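Local coordinates for putative pore-forming toxin (Bacteroides vulgatus ATCC 8482, PDB 3KOG), which is of unproven function but may act as a toxin that forms pores in target membranes, at residues V24-T29 with E89-L94; S59-A64 with S72-I77; N119-Y124 with E225-H230. One frame throughout, in Å; residues are numbered along the deposited sequence.

Overall arrangement
Contacts 1 and 2 lie with centres about 12 Å apart and belong to two sheets packed face to face: the parallel pair 24-29 with 89-94 and the hairpin strands 59-64 with 72-77 touch through Val90, Ile62 and Ala73. Contact 1 is the more buried of the two, though only partly so; contact 2 divides into an apolar inner face and a hydroxyl- and amide-bearing outer one. Both depend on backbone hydrogen bonds. Contact 3, its centre about 48 Å from that of contact 1 and across the chain's centre, reaches the same mixed sheet as contact 1. Also partly buried, it joins a strand end to a turn by side-chain packing, with no hydrogen bond between its segments.

Contact 1: residues V24-T29 with E89-L94; sequences VVIDAT and EVTIIL
The carboxylate of Glu89 is met by Val24: Val24 CG2 lies 4.1 Å from Glu89 CD as the two side chains pass at a slant, and Glu89 OE2 forms a salt bridge with Arg164. The other flat group, the carboxylate of Asp27, accepts two bonds from Thr29 at OD1, both on one face: Thr29 OG1 arrives on the syn side, 28° out of the plane, and Thr29 N from higher above it, at 49°. The second bond makes an Asx turn where the strand ends. Parallel pairing joins the backbones, Val24 and Ile26 each offering N and O to the partner strand. Ile26 N reaches Ile92 O at 2.9 Å, and Ala28 N extends the pattern to Leu94 O at 2.7 Å. Val25 CG1, anti to the backbone N (chi1 -175°), presses on Leu94 CD1 at 3.4 Å, tighter than usual van der Waals contact. Val25 CG2 meets Ile92 CD1 at 4.1 Å. These strands belong to a region of the transthyretin clan, consistent with a beta sandwich. The face of Val25, Ile92 and Leu94 packs on strands 58-66 and 69-77, while Ala28 and Ile93 rest on Ile155 of helix 150-158.

Contact 2: residues S59-A64 with S72-I77; sequences SININA and SASVTI
Ile60 with Val75 and Ile62 with Ala73 are the hydrogen-bonded pairs of this antiparallel arrangement, in which the two strand directions differ by 156°. Each pair is closed by two backbone bonds: Ile60 N reaches Val75 O at 2.9 Å, and Ile62 N reaches Ala73 O at 2.8 Å along a nearly straight N-H...O line. The return bonds, from Val75 N to Ile60 O and from Ala73 N to Ile62 O, are slightly longer. In the non-hydrogen-bonded pairs that alternate with them the alpha carbons draw closer and supply CA-H...O contacts, such as Ser72 CA to Ile62 O at 3.2 Å. The strands are the arms of a tight beta hairpin, 58-66 and 69-77, that supplies two strands of a three-stranded sheet packed against the larger mixed sheet; strand 39-42 pairs with the other edge of 58-66.

Alternation of side chains gives this sheet two unlike faces. Inside, Ile62 CD1 comes to 3.7 Å from Val75 CG1, the methyl that lies between the backbone N and the carbonyl carbon (chi1 59°). The chi2 of Ile62, 99°, puts that CD1 well off a staggered position. Further along, Ile60 CG1 touches Ile77 CD1 at 3.7 Å. Val90 and Ile92 of the opposed sheet cover Ile62, while Ile21 packs on Ile60, Val75 and Ile77. Outside, the residues are polar and several are modelled in two conformers. Ser74 OG is directed at Asn61 OD1, but the fitted separation is too short to be trusted in detail. A water 2.8 Å from Ser59 OG may bridge it to Thr76 OG1, though this is doubtful because Ser59 is modelled in two conformers.

Contact 3: residues N119-Y124 with E225-H230; sequences NNTSDY and EQIPGH
A type II beta turn from Ile227 to His230, following strand 207-225, packs against Asn119 and Thr121 where strand 98-120 runs out. His230 N closes the turn on Ile227 O at 2.9 Å, and Gln226 NE2 reaches the same oxygen from the opposite face of its carbonyl plane. Gly229 takes the third position with a phi of 94°, the positive value usual there in this turn. Ile227 makes the largest share of the contact: its CD1 meets Thr121 CG2 at 3.8 Å, the side chains crossing at about a right angle, while its CG1 lies 3.8 Å from Asn119 OD1. The same CD1 also sits over one face of the His230 imidazole, offset toward the rim. His230 has CG anti to its backbone N (chi1 -163°); the CE1 atom of its ring lies 3.6 Å from Thr121 O and 3.9 Å from Thr121 CB, and its NE2 is hydrogen-bonded to His178 ND1. The facing loop is shaped by an Asx turn at Asn120 and an ST turn at Ser122. Asn120 ND2 bonds to Leu176 O as well as to Tyr124 O, and Asn120 OD1 accepts from Ser122 N at 3.2 Å and from Ser122 OG at 2.9 Å.

Contact 1: residues V24-T29 with E89-L94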
# COMPACT_ATOMS: atom_id res chain seq x y z
N VAL A 24 6.96 -4.42 7.64
CA VAL A 24 7.07 -4.28 9.08
C VAL A 24 7.19 -5.72 9.64
O VAL A 24 6.29 -6.54 9.38
CB VAL A 24 5.81 -3.63 9.65
CG1 VAL A 24 5.93 -3.52 11.19
CG2 VAL A 24 5.52 -2.26 8.99
N VAL A 25 8.30 -6.04 10.33
CA VAL A 25 8.56 -7.43 10.80
C VAL A 25 8.31 -7.47 12.31
O VAL A 25 8.96 -6.71 13.08
CB VAL A 25 10.00 -7.93 10.50
CG1 VAL A 25 10.17 -9.42 10.91
CG2 VAL A 25 10.34 -7.71 8.99
N ILE A 26 7.41 -8.36 12.72
CA ILE A 26 7.03 -8.50 14.12
C ILE A 26 7.47 -9.84 14.68
O ILE A 26 7.14 -10.91 14.14
CB ILE A 26 5.50 -8.36 14.33
CG1 ILE A 26 4.99 -7.03 13.80
CG2 ILE A 26 5.07 -8.60 15.83
CD1 ILE A 26 5.65 -5.75 14.40
N ASP A 27 8.20 -9.78 15.78
CA ASP A 27 8.55 -10.96 16.48
C ASP A 27 7.38 -11.29 17.43
O ASP A 27 7.17 -10.59 18.40
CB ASP A 27 9.82 -10.70 17.27
CG ASP A 27 10.22 -11.86 18.12
OD1 ASP A 27 9.60 -12.94 18.13
OD2 ASP A 27 11.22 -11.67 18.81
N ALA A 28 6.67 -12.34 17.12
CA ALA A 28 5.42 -12.71 17.80
C ALA A 28 5.67 -13.18 19.20
O ALA A 28 4.75 -13.19 20.05
CB ALA A 28 4.69 -13.82 16.99
N THR A 29 6.90 -13.60 19.47
CA THR A 29 7.16 -14.16 20.76
C THR A 29 7.16 -13.06 21.80
O THR A 29 6.81 -13.29 22.97
CB THR A 29 8.42 -15.05 20.75
OG1 THR A 29 9.54 -14.29 20.38
CG2 THR A 29 8.20 -16.23 19.72
N GLU A 89 1.75 -0.77 3.65
CA GLU A 89 2.57 -1.53 4.60
C GLU A 89 2.21 -2.98 4.56
O GLU A 89 1.05 -3.31 4.27
CB GLU A 89 2.34 -1.03 6.04
CG GLU A 89 2.93 0.30 6.28
CD GLU A 89 2.98 0.69 7.76
OE1 GLU A 89 2.18 0.16 8.56
OE2 GLU A 89 3.84 1.55 8.11
N VAL A 90 3.17 -3.86 4.81
CA VAL A 90 2.84 -5.28 4.91
C VAL A 90 3.51 -5.83 6.14
O VAL A 90 4.71 -5.59 6.38
CB VAL A 90 3.29 -6.07 3.66
CG1 VAL A 90 4.79 -5.95 3.43
CG2 VAL A 90 2.80 -7.57 3.73
N THR A 91 2.73 -6.54 6.93
CA THR A 91 3.20 -7.14 8.18
C THR A 91 3.70 -8.57 7.90
O THR A 91 2.99 -9.38 7.25
CB THR A 91 2.06 -7.19 9.21
OG1 THR A 91 1.65 -5.86 9.54
CG2 THR A 91 2.46 -7.92 10.53
N ILE A 92 4.91 -8.84 8.36
CA ILE A 92 5.48 -10.16 8.37
C ILE A 92 5.57 -10.63 9.83
O ILE A 92 6.26 -10.04 10.67
CB ILE A 92 6.87 -10.21 7.69
CG1 ILE A 92 6.79 -9.68 6.25
CG2 ILE A 92 7.40 -11.60 7.71
CD1 ILE A 92 7.40 -8.34 6.14
N ILE A 93 4.90 -11.72 10.13
CA ILE A 93 4.93 -12.35 11.46
C ILE A 93 6.03 -13.39 11.55
O ILE A 93 6.07 -14.33 10.76
CB ILE A 93 3.56 -13.08 11.74
CG1 ILE A 93 2.41 -12.07 11.71
CG2 ILE A 93 3.58 -13.93 13.07
CD1 ILE A 93 2.52 -10.99 12.71
N LEU A 94 6.88 -13.25 12.57
CA LEU A 94 7.88 -14.23 12.90
C LEU A 94 7.45 -14.87 14.20
O LEU A 94 7.16 -14.16 15.16
CB LEU A 94 9.24 -13.59 13.08
CG LEU A 94 9.86 -12.98 11.85
CD1 LEU A 94 11.26 -12.37 12.25
CD2 LEU A 94 10.01 -13.92 10.69

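Contact 2: residues S59-A64 with S72-I77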
# COMPACT_ATOMS: atom_id res chain seq x y z
N SER A 59 2.03 -9.55 -7.65
CA SER A 59 2.20 -10.04 -6.29
C SER A 59 3.67 -10.17 -5.95
O SER A 59 4.43 -10.84 -6.67
CB SER A 59 1.54 -11.41 -6.11
OG SER A 59 1.61 -11.79 -4.74
N ILE A 60 4.06 -9.53 -4.85
CA ILE A 60 5.45 -9.54 -4.34
C ILE A 60 5.42 -10.32 -3.02
O ILE A 60 4.54 -10.08 -2.20
CB ILE A 60 5.93 -8.10 -4.01
CG1 ILE A 60 5.78 -7.16 -5.23
CG2 ILE A 60 7.39 -8.09 -3.45
CD1 ILE A 60 6.56 -7.65 -6.48
N ASN A 61 6.37 -11.23 -2.82
CA ASN A 61 6.46 -11.95 -1.59
C ASN A 61 7.63 -11.35 -0.80
O ASN A 61 8.74 -11.14 -1.33
CB ASN A 61 6.69 -13.45 -1.83
CG ASN A 61 5.46 -14.16 -2.37
OD1 ASN A 61 4.43 -13.56 -2.61
ND2 ASN A 61 5.59 -15.44 -2.58
N ILE A 62 7.39 -11.06 0.47
CA ILE A 62 8.46 -10.52 1.34
C ILE A 62 8.80 -11.55 2.40
O ILE A 62 7.90 -12.01 3.06
CB ILE A 62 8.02 -9.23 2.01
CG1 ILE A 62 7.69 -8.16 0.97
CG2 ILE A 62 9.19 -8.63 2.82
CD1 ILE A 62 6.22 -8.03 0.69
N ASN A 63 10.07 -11.93 2.51
CA ASN A 63 10.51 -12.87 3.52
C ASN A 63 11.38 -12.15 4.55
O ASN A 63 12.09 -11.19 4.22
CB ASN A 63 11.29 -14.02 2.89
CG ASN A 63 10.39 -15.06 2.23
OD1 ASN A 63 9.80 -14.82 1.18
ND2 ASN A 63 10.29 -16.23 2.85
N ALA A 64 11.31 -12.61 5.79
CA ALA A 64 12.16 -12.05 6.85
C ALA A 64 12.75 -13.15 7.71
O ALA A 64 12.14 -14.21 7.84
CB ALA A 64 11.32 -11.11 7.71
N SER A 72 6.93 -14.95 6.06
CA SER A 72 6.69 -14.42 4.75
C SER A 72 5.27 -13.84 4.65
O SER A 72 4.38 -14.22 5.39
CB SER A 72 6.96 -15.51 3.70
OG SER A 72 5.87 -16.41 3.59
N ALA A 73 5.09 -12.84 3.79
CA ALA A 73 3.78 -12.28 3.46
C ALA A 73 3.82 -11.86 2.03
O ALA A 73 4.86 -11.56 1.50
CB ALA A 73 3.44 -11.05 4.32
N SER A 74 2.66 -11.85 1.41
CA SER A 74 2.52 -11.37 0.06
C SER A 74 1.70 -10.07 0.03
O SER A 74 0.83 -9.83 0.90
CB SER A 74 1.91 -12.47 -0.79
OG SER A 74 2.80 -13.57 -0.84
N VAL A 75 2.00 -9.23 -0.94
CA VAL A 75 1.29 -7.99 -1.15
C VAL A 75 1.04 -7.84 -2.66
O VAL A 75 1.90 -8.10 -3.52
CB VAL A 75 2.07 -6.80 -0.59
CG1 VAL A 75 3.41 -6.72 -1.25
CG2 VAL A 75 1.30 -5.53 -0.81
N THR A 76 -0.17 -7.45 -2.99
CA THR A 76 -0.54 -7.25 -4.42
C THR A 76 -0.38 -5.75 -4.70
O THR A 76 -1.03 -4.92 -4.06
CB THR A 76 -1.97 -7.76 -4.70
OG1 THR A 76 -1.97 -9.15 -4.50
CG2 THR A 76 -2.41 -7.42 -6.20
N ILE A 77 0.55 -5.39 -5.54
CA ILE A 77 0.62 -4.04 -6.12
C ILE A 77 -0.59 -3.90 -7.03
O ILE A 77 -0.83 -4.77 -7.92
CB ILE A 77 1.94 -3.86 -6.96
CG1 ILE A 77 3.20 -4.05 -6.12
CG2 ILE A 77 1.99 -2.51 -7.75
CD1 ILE A 77 4.48 -4.23 -7.01
O HOH W 1 -0.60 -10.89 -3.25

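Contact 3: residues N119-Y124 with E225-H230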
# COMPACT_ATOMS: atom_id res chain seq x y z
N ASN A 119 -7.16 24.99 -15.06
CA ASN A 119 -6.98 24.87 -16.48
C ASN A 119 -5.63 25.44 -16.82
O ASN A 119 -5.32 26.56 -16.41
CB ASN A 119 -8.05 25.62 -17.26
CG ASN A 119 -9.37 24.87 -17.35
OD1 ASN A 119 -9.44 23.65 -17.19
ND2 ASN A 119 -10.42 25.60 -17.62
N ASN A 120 -4.84 24.70 -17.60
CA ASN A 120 -3.63 25.23 -18.21
C ASN A 120 -3.81 25.31 -19.72
O ASN A 120 -3.51 24.36 -20.45
CB ASN A 120 -2.46 24.33 -17.86
CG ASN A 120 -1.16 24.85 -18.40
OD1 ASN A 120 -1.06 26.01 -18.84
ND2 ASN A 120 -0.12 24.00 -18.33
N THR A 121 -4.31 26.46 -20.18
CA THR A 121 -4.51 26.69 -21.61
C THR A 121 -3.20 27.03 -22.37
O THR A 121 -3.22 27.16 -23.59
CB THR A 121 -5.54 27.81 -21.84
OG1 THR A 121 -5.13 28.95 -21.09
CG2 THR A 121 -6.93 27.39 -21.34
N SER A 122 -2.08 27.13 -21.66
CA SER A 122 -0.81 27.48 -22.27
C SER A 122 -0.12 26.30 -22.95
O SER A 122 -0.51 25.12 -22.78
CB SER A 122 0.16 28.07 -21.23
OG SER A 122 0.99 27.07 -20.66
N ASP A 123 0.95 26.62 -23.67
CA ASP A 123 1.70 25.63 -24.43
C ASP A 123 2.87 25.07 -23.61
O ASP A 123 3.77 24.43 -24.18
CB ASP A 123 2.18 26.25 -25.78
CG ASP A 123 1.90 25.33 -26.98
OD1 ASP A 123 2.32 24.14 -26.95
OD2 ASP A 123 1.23 25.79 -27.94
N TYR A 124 2.86 25.26 -22.28
CA TYR A 124 3.96 24.85 -21.41
C TYR A 124 3.48 24.02 -20.19
O TYR A 124 2.49 24.36 -19.53
CB TYR A 124 4.81 26.07 -20.99
CG TYR A 124 5.36 26.83 -22.22
CD1 TYR A 124 4.56 27.75 -22.91
CD2 TYR A 124 6.64 26.59 -22.72
CE1 TYR A 124 5.01 28.40 -24.05
CE2 TYR A 124 7.12 27.26 -23.86
CZ TYR A 124 6.29 28.16 -24.52
OH TYR A 124 6.71 28.83 -25.66
N GLU A 225 -6.64 16.29 -18.16
CA GLU A 225 -7.78 15.97 -19.02
C GLU A 225 -8.03 17.03 -20.07
O GLU A 225 -7.53 18.15 -19.98
CB GLU A 225 -9.02 15.92 -18.15
CG GLU A 225 -8.95 14.79 -17.16
CD GLU A 225 -10.13 14.79 -16.23
OE1 GLU A 225 -10.82 15.85 -16.13
OE2 GLU A 225 -10.35 13.70 -15.62
N GLN A 226 -8.86 16.68 -21.05
CA GLN A 226 -9.24 17.61 -22.08
C GLN A 226 -9.98 18.79 -21.49
O GLN A 226 -10.91 18.60 -20.70
CB GLN A 226 -10.12 16.93 -23.13
CG GLN A 226 -10.55 17.84 -24.27
CD GLN A 226 -9.40 18.27 -25.17
OE1 GLN A 226 -8.55 17.45 -25.55
NE2 GLN A 226 -9.40 19.54 -25.54
N ILE A 227 -9.56 20.00 -21.87
CA ILE A 227 -10.32 21.23 -21.60
C ILE A 227 -11.43 21.34 -22.64
O ILE A 227 -11.16 21.55 -23.85
CB ILE A 227 -9.46 22.49 -21.68
CG1 ILE A 227 -8.32 22.46 -20.67
CG2 ILE A 227 -10.33 23.74 -21.46
CD1 ILE A 227 -7.40 23.64 -20.79
N PRO A 228 -12.69 21.19 -22.20
CA PRO A 228 -13.75 21.08 -23.22
C PRO A 228 -13.82 22.33 -24.05
O PRO A 228 -13.83 23.43 -23.52
CB PRO A 228 -15.01 20.82 -22.39
CG PRO A 228 -14.48 20.23 -21.09
CD PRO A 228 -13.24 21.04 -20.84
N GLY A 229 -13.75 22.16 -25.37
CA GLY A 229 -13.76 23.27 -26.32
C GLY A 229 -12.40 23.77 -26.76
O GLY A 229 -12.33 24.42 -27.79
N HIS A 230 -11.34 23.48 -26.00
CA HIS A 230 -9.93 23.83 -26.34
C HIS A 230 -9.45 23.01 -27.55
O HIS A 230 -9.89 21.87 -27.73
CB HIS A 230 -9.03 23.56 -25.12
CG HIS A 230 -7.68 24.23 -25.16
ND1 HIS A 230 -7.52 25.60 -25.22
CD2 HIS A 230 -6.43 23.71 -25.06
CE1 HIS A 230 -6.23 25.90 -25.20
NE2 HIS A 230 -5.55 24.77 -25.09